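Local coordinates for vestitone reductase (Medicago sativa, PDB 2P4H), which catalyses the stereospecific NADPH-dependent reduction of (3R)-vestitone to a 4-hydroxyisoflavan, the penultimate step in making the defence compound medicarpin, at residues 265-270 against 308-313. Sequence-based numbering, arbitrary orientation.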
loop_
_atom_site.group_PDB
_atom_site.type_symbol
_atom_site.label_atom_id
_atom_site.label_comp_id
_atom_site.label_asym_id
_atom_site.label_seq_id
_atom_site.Cartn_x
_atom_site.Cartn_y
_atom_site.Cartn_z
ATOM N N ALA A 265 25.290 -7.592 8.861
ATOM C CA ALA A 265 25.816 -7.017 10.090
ATOM C C ALA A 265 24.848 -7.132 11.263
ATOM O O ALA A 265 25.254 -7.441 12.385
ATOM C CB ALA A 265 26.182 -5.551 9.859
ATOM N N LYS A 266 23.565 -6.908 11.008
ATOM C CA LYS A 266 22.571 -6.955 12.074
ATOM C C LYS A 266 22.040 -8.343 12.425
ATOM O O LYS A 266 21.608 -8.565 13.556
ATOM C CB LYS A 266 21.398 -6.029 11.734
ATOM C CG LYS A 266 21.797 -4.579 11.483
ATOM C CD LYS A 266 22.584 -3.992 12.649
ATOM C CE LYS A 266 23.018 -2.562 12.354
ATOM N NZ LYS A 266 23.879 -1.999 13.435
ATOM N N TYR A 267 22.075 -9.270 11.473
ATOM C CA TYR A 267 21.567 -10.622 11.710
ATOM C C TYR A 267 22.577 -11.684 11.288
ATOM O O TYR A 267 22.352 -12.426 10.334
ATOM C CB TYR A 267 20.251 -10.822 10.949
ATOM C CG TYR A 267 19.241 -9.731 11.219
ATOM C CD1 TYR A 267 18.459 -9.743 12.374
ATOM C CD2 TYR A 267 19.119 -8.648 10.351
ATOM C CE1 TYR A 267 17.583 -8.696 12.659
ATOM C CE2 TYR A 267 18.254 -7.600 10.625
ATOM C CZ TYR A 267 17.491 -7.626 11.780
ATOM O OH TYR A 267 16.655 -6.573 12.065
ATOM N N PRO A 268 23.703 -11.776 12.010
ATOM C CA PRO A 268 24.746 -12.757 11.701
ATOM C C PRO A 268 24.269 -14.206 11.807
ATOM O O PRO A 268 24.923 -15.119 11.302
ATOM C CB PRO A 268 25.841 -12.423 12.713
ATOM C CG PRO A 268 25.070 -11.908 13.880
ATOM C CD PRO A 268 24.047 -11.010 13.220
ATOM N N GLU A 269 23.124 -14.411 12.450
ATOM C CA GLU A 269 22.570 -15.753 12.621
ATOM C C GLU A 269 22.053 -16.363 11.319
ATOM O O GLU A 269 21.825 -17.570 11.243
ATOM C CB GLU A 269 21.433 -15.737 13.648
ATOM C CG GLU A 269 20.300 -14.776 13.309
ATOM C CD GLU A 269 20.459 -13.417 13.972
ATOM O OE1 GLU A 269 21.597 -12.916 14.050
ATOM O OE2 GLU A 269 19.439 -12.847 14.413
ATOM N N TYR A 270 21.864 -15.535 10.297
ATOM C CA TYR A 270 21.369 -16.029 9.015
ATOM C C TYR A 270 22.462 -16.123 7.960
ATOM O O TYR A 270 23.405 -15.333 7.955
ATOM C CB TYR A 270 20.260 -15.116 8.476
ATOM C CG TYR A 270 19.064 -14.988 9.387
ATOM C CD1 TYR A 270 18.376 -16.118 9.826
ATOM C CD2 TYR A 270 18.624 -13.738 9.816
ATOM C CE1 TYR A 270 17.278 -16.006 10.672
ATOM C CE2 TYR A 270 17.527 -13.613 10.663
ATOM C CZ TYR A 270 16.860 -14.752 11.089
ATOM O OH TYR A 270 15.789 -14.638 11.943
ATOM N N MET A 308 12.393 -0.857 9.638
ATOM C CA MET A 308 11.534 -1.589 8.715
ATOM C C MET A 308 11.906 -3.068 8.630
ATOM O O MET A 308 11.044 -3.943 8.769
ATOM C CB MET A 308 11.615 -0.939 7.335
ATOM C CG MET A 308 10.796 -1.631 6.264
ATOM S SD MET A 308 11.069 -0.885 4.650
ATOM C CE MET A 308 12.806 -1.240 4.411
ATOM N N PHE A 309 13.182 -3.349 8.394
ATOM C CA PHE A 309 13.631 -4.730 8.307
ATOM C C PHE A 309 13.511 -5.450 9.644
ATOM O O PHE A 309 13.114 -6.613 9.681
ATOM C CB PHE A 309 15.080 -4.800 7.807
ATOM C CG PHE A 309 15.215 -4.667 6.313
ATOM C CD1 PHE A 309 14.751 -5.675 5.470
ATOM C CD2 PHE A 309 15.784 -3.531 5.748
ATOM C CE1 PHE A 309 14.848 -5.551 4.080
ATOM C CE2 PHE A 309 15.885 -3.396 4.359
ATOM C CZ PHE A 309 15.415 -4.410 3.526
ATOM N N ASP A 310 13.834 -4.774 10.744
ATOM C CA ASP A 310 13.749 -5.441 12.036
ATOM C C ASP A 310 12.321 -5.787 12.419
ATOM O O ASP A 310 12.062 -6.881 12.921
ATOM C CB ASP A 310 14.378 -4.603 13.149
ATOM C CG ASP A 310 14.598 -5.415 14.411
ATOM O OD1 ASP A 310 15.377 -6.391 14.351
ATOM O OD2 ASP A 310 13.986 -5.091 15.449
ATOM N N ASP A 311 11.391 -4.863 12.192
ATOM C CA ASP A 311 10.000 -5.131 12.531
ATOM C C ASP A 311 9.475 -6.318 11.732
ATOM O O ASP A 311 8.778 -7.177 12.270
ATOM C CB ASP A 311 9.125 -3.893 12.290
ATOM C CG ASP A 311 9.298 -2.842 13.373
ATOM O OD1 ASP A 311 9.729 -3.210 14.486
ATOM O OD2 ASP A 311 8.989 -1.655 13.130
ATOM N N ALA A 312 9.821 -6.378 10.451
ATOM C CA ALA A 312 9.380 -7.482 9.613
ATOM C C ALA A 312 10.009 -8.800 10.073
ATOM O O ALA A 312 9.326 -9.816 10.198
ATOM C CB ALA A 312 9.742 -7.208 8.153
ATOM N N ILE A 313 11.311 -8.779 10.333
ATOM C CA ILE A 313 12.011 -9.982 10.759
ATOM C C ILE A 313 11.524 -10.510 12.107
ATOM O O ILE A 313 11.268 -11.711 12.241
ATOM C CB ILE A 313 13.536 -9.733 10.769
ATOM C CG1 ILE A 313 14.037 -9.681 9.320
ATOM C CG2 ILE A 313 14.256 -10.821 11.556
ATOM C CD1 ILE A 313 15.459 -9.185 9.163
#
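The Tyr267 hydroxyl donates a hydrogen bond to the Asp310 carboxylate, and the tyrosine ring lies against Ile313. The bond from Tyr267 OH to Asp310 OD1 is short, 2.6 Å, and enters on the anti lone pair of OD1, the one facing away from OD2. OD1 lies at the ring's edge, near its plane; ring and carboxylate are 16° from coplanar, and the two side chains cross at about a right angle. Aspartate suits this place because its short carboxylate supplies an acceptor, with CG anti to the backbone N (chi1 -166°). Gln314 NE2, one turn further along the helix, donates to the same OD1, so one O-H and one N-H grip a single oxygen. The ring itself meets Ile313 tip to tip: CD1 lies over one face in a CH-pi contact, 3.8 Å from the ring centroid and displaced toward the rim, with Tyr267 CE2 its closest atom at 3.5 Å. Both segments belong to the C-terminal part of this Rossmann-type reductase, where the type I turn following helix 256-266, closed by Tyr270 N to Tyr267 O, reaches helix 305-319. Tyrosine suits position 267 because it offers a flat face to Ile313 and, at the far end of its ring, a hydroxyl to Asp310. A phenylalanine in place of Tyr267 would keep that face but would probably leave OD1 with only the Gln314 N-H of these two donors, its carboxylate held less firmly. On the other branch of Ile313, CG2 comes within 4.1 Å of both Tyr267 CE1 and Tyr270 OH, a loose, oblique approach to the second tyrosine. Leu263 and Leu207 also touch Ile313, while Glu269 CG covers the centre of one face of Tyr270, 3.8 Å above its plane.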